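Local structure of putative potassium transport protein (Staphylococcus aureus 08BA02176, 4XTT) at residues 15-20 with 68-73. The protein binds the second messenger c-di-AMP through its RCK_C domain and, as the KtrA subunit, probably regulates potassium uptake by a Ktr transporter. Sequence-based numbering, arbitrary orientation.
Sequences HSIVEL and ILIMIG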
ATOM      1  N   HIS A  15       4.821   7.943  11.488  1.00 56.06           N
ATOM      2  CA  HIS A  15       4.600   7.078  10.335  1.00 34.43           C
ATOM      3  C   HIS A  15       5.884   6.986   9.529  1.00 50.42           C
ATOM      4  O   HIS A  15       6.690   7.920   9.511  1.00 61.05           O
ATOM      5  CB  HIS A  15       3.480   7.606   9.438  1.00 41.23           C
ATOM      6  CG  HIS A  15       2.186   7.861  10.148  1.00 53.61           C
ATOM      7  ND1 HIS A  15       1.245   8.745   9.674  1.00 49.02           N
ATOM      8  CD2 HIS A  15       1.670   7.331  11.281  1.00 47.93           C
ATOM      9  CE1 HIS A  15       0.204   8.757  10.490  1.00 44.19           C
ATOM     10  NE2 HIS A  15       0.439   7.909  11.472  1.00 52.94           N
ATOM     11  N   SER A  16       6.076   5.846   8.874  1.00 48.30           N
ATOM     12  CA  SER A  16       7.351   5.539   8.229  1.00 55.09           C
ATOM     13  C   SER A  16       7.246   4.345   7.277  1.00 33.00           C
ATOM     14  O   SER A  16       6.364   3.501   7.435  1.00 28.09           O
ATOM     15  CB  SER A  16       8.434   5.294   9.285  1.00 42.15           C
ATOM     16  OG  SER A  16       8.048   4.283  10.193  1.00 49.45           O
ATOM     17  N   ILE A  17       8.090   4.331   6.246  1.00 35.40           N
ATOM     18  CA  ILE A  17       8.210   3.160   5.378  1.00 31.26           C
ATOM     19  C   ILE A  17       9.395   2.312   5.801  1.00 26.90           C
ATOM     20  O   ILE A  17      10.505   2.802   5.983  1.00 32.30           O
ATOM     21  CB  ILE A  17       8.381   3.518   3.891  1.00 32.64           C
ATOM     22  CG1 ILE A  17       7.067   4.010   3.310  1.00 61.25           C
ATOM     23  CG2 ILE A  17       8.730   2.290   3.080  1.00 25.83           C
ATOM     24  CD1 ILE A  17       7.109   4.201   1.799  1.00 62.71           C
ATOM     25  N   VAL A  18       9.125   1.032   5.998  1.00 27.10           N
ATOM     26  CA  VAL A  18      10.101   0.113   6.540  1.00 30.88           C
ATOM     27  C   VAL A  18      10.171  -1.106   5.643  1.00 34.04           C
ATOM     28  O   VAL A  18       9.158  -1.566   5.114  1.00 37.71           O
ATOM     29  CB  VAL A  18       9.742  -0.307   7.986  1.00 33.53           C
ATOM     30  CG1 VAL A  18      10.667  -1.409   8.473  1.00 47.92           C
ATOM     31  CG2 VAL A  18       9.798   0.905   8.919  1.00 23.94           C
ATOM     32  N   GLU A  19      11.379  -1.596   5.424  1.00 41.65           N
ATOM     33  CA  GLU A  19      11.577  -2.868   4.755  1.00 27.33           C
ATOM     34  C   GLU A  19      11.760  -4.010   5.745  1.00 26.05           C
ATOM     35  O   GLU A  19      12.400  -3.850   6.783  1.00 36.45           O
ATOM     36  CB  GLU A  19      12.762  -2.781   3.804  1.00 34.51           C
ATOM     37  CG  GLU A  19      12.391  -2.213   2.454  1.00 39.47           C
ATOM     38  CD  GLU A  19      13.592  -2.029   1.565  1.00 44.09           C
ATOM     39  OE1 GLU A  19      14.616  -2.704   1.810  1.00 40.33           O
ATOM     40  OE2 GLU A  19      13.493  -1.245   0.598  1.00 41.59           O
ATOM     41  N   LEU A  20      11.205  -5.168   5.416  1.00 34.28           N
ATOM     42  CA  LEU A  20      11.324  -6.329   6.288  1.00 44.48           C
ATOM     43  C   LEU A  20      11.580  -7.584   5.461  1.00 46.28           C
ATOM     44  O   LEU A  20      10.763  -7.970   4.626  1.00 35.08           O
ATOM     45  CB  LEU A  20      10.062  -6.506   7.130  1.00 43.81           C
ATOM     46  CG  LEU A  20      10.119  -7.704   8.074  1.00 40.94           C
ATOM     47  CD1 LEU A  20      11.200  -7.476   9.115  1.00 55.38           C
ATOM     48  CD2 LEU A  20       8.778  -7.959   8.733  1.00 62.72           C
ATOM     49  N   ILE A  68      11.642  -9.095   0.313  1.00 32.92           N
ATOM     50  CA  ILE A  68      11.630  -7.891   1.119  1.00 42.47           C
ATOM     51  C   ILE A  68      10.269  -7.204   1.035  1.00 39.89           C
ATOM     52  O   ILE A  68       9.899  -6.673  -0.014  1.00 48.44           O
ATOM     53  CB  ILE A  68      12.749  -6.923   0.687  1.00 48.68           C
ATOM     54  CG1 ILE A  68      14.115  -7.598   0.858  1.00 39.25           C
ATOM     55  CG2 ILE A  68      12.697  -5.646   1.515  1.00 34.37           C
ATOM     56  CD1 ILE A  68      15.267  -6.806   0.302  1.00 43.49           C
ATOM     57  N   LEU A  69       9.512  -7.238   2.128  1.00 29.54           N
ATOM     58  CA  LEU A  69       8.222  -6.563   2.149  1.00 37.67           C
ATOM     59  C   LEU A  69       8.445  -5.077   2.382  1.00 27.00           C
ATOM     60  O   LEU A  69       9.120  -4.684   3.332  1.00 23.12           O
ATOM     61  CB  LEU A  69       7.291  -7.135   3.229  1.00 28.83           C
ATOM     62  CG  LEU A  69       7.108  -8.653   3.285  1.00 34.88           C
ATOM     63  CD1 LEU A  69       5.997  -9.018   4.244  1.00 23.43           C
ATOM     64  CD2 LEU A  69       6.828  -9.235   1.910  1.00 52.33           C
ATOM     65  N   ILE A  70       7.882  -4.251   1.509  1.00 26.53           N
ATOM     66  CA  ILE A  70       7.973  -2.814   1.694  1.00 32.28           C
ATOM     67  C   ILE A  70       6.672  -2.331   2.339  1.00 28.57           C
ATOM     68  O   ILE A  70       5.606  -2.323   1.713  1.00 27.13           O
ATOM     69  CB  ILE A  70       8.234  -2.094   0.362  1.00 19.28           C
ATOM     70  CG1 ILE A  70       9.410  -2.750  -0.360  1.00 26.64           C
ATOM     71  CG2 ILE A  70       8.502  -0.625   0.599  1.00 15.83           C
ATOM     72  CD1 ILE A  70       9.768  -2.099  -1.676  1.00 23.74           C
ATOM     73  N   MET A  71       6.766  -1.919   3.598  1.00 30.40           N
ATOM     74  CA  MET A  71       5.568  -1.664   4.380  1.00 28.92           C
ATOM     75  C   MET A  71       5.435  -0.201   4.742  1.00 27.79           C
ATOM     76  O   MET A  71       6.428   0.499   4.956  1.00 28.39           O
ATOM     77  CB  MET A  71       5.580  -2.496   5.655  1.00 25.92           C
ATOM     78  CG  MET A  71       5.840  -3.961   5.441  1.00 25.19           C
ATOM     79  SD  MET A  71       5.955  -4.818   7.018  1.00 35.58           S
ATOM     80  CE  MET A  71       7.163  -3.784   7.838  1.00 42.98           C
ATOM     81  N   ILE A  72       4.193   0.246   4.847  1.00 28.71           N
ATOM     82  CA  ILE A  72       3.912   1.608   5.249  1.00 31.62           C
ATOM     83  C   ILE A  72       2.762   1.598   6.251  1.00 32.11           C
ATOM     84  O   ILE A  72       1.762   0.903   6.058  1.00 33.76           O
ATOM     85  CB  ILE A  72       3.614   2.476   4.007  1.00 42.48           C
ATOM     86  CG1 ILE A  72       3.498   3.948   4.372  1.00 60.79           C
ATOM     87  CG2 ILE A  72       2.363   1.997   3.282  1.00 71.64           C
ATOM     88  CD1 ILE A  72       3.410   4.826   3.148  1.00 67.38           C
ATOM     89  N   GLY A  73       2.922   2.347   7.338  1.00 41.04           N
ATOM     90  CA  GLY A  73       1.937   2.380   8.406  1.00 29.89           C
ATOM     91  C   GLY A  73       2.438   3.117   9.638  1.00 36.06           C
ATOM     92  O   GLY A  73       3.525   3.702   9.636  1.00 36.54           O
TER
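Strands 15-20 and 68-72 run antiparallel, their directions 161° apart, and the bonding pattern fixes the register. Val18 and Met71 form a hydrogen-bonded pair joined both ways: Val18 N reaches Met71 O at 2.9 Å within the carbonyl plane, while the return bond from Met71 N runs almost along the Val18 C=O axis. Leu20 and Leu69 repeat the pair, but here Leu69 N sits above the plane of the Leu20 carbonyl. At the other end the bond from Ser16 N to Gly73 O stretches to 3.4 Å and is weak.

Met71 can be followed outward on the Val18 and Leu20 face. Met71 CB lies 3.7 Å from Val18 O, and CG, set beside the backbone N, stays near the same oxygen. The turn about the CG-SD bond (chi3 -52°) then swings Met71 CE past SD toward the partner strand, 4.0 Å from Leu20 CB and 4.3 Å from Val18 CG1. Within the chain, 15-21 is an edge strand of the four-stranded antiparallel sheet of the TrkA-C (RCK_C) domain, and 68-72 lies between it and 43-49; helix 75-83 covers the face bearing Met71.

The alternate face carries Ile17, Glu19, Ile70 and Ile72. Ile17 divides its branches, CG1 meeting Ile72 CG1 at 3.7 Å and CG2 crossing obliquely to Ile70 CG2 at 3.8 Å; Leu9 of helix 3-11 touches both Ile17 and Ile72. Glu19, extended beyond CG, crosses Ile68 obliquely, its CB, CG, CD and OE1 all against Ile68 CG2, OE1 the nearest at 3.5 Å. On this face Ile17 also packs on Tyr8 of the second subunit, and Glu19 on its Ala3.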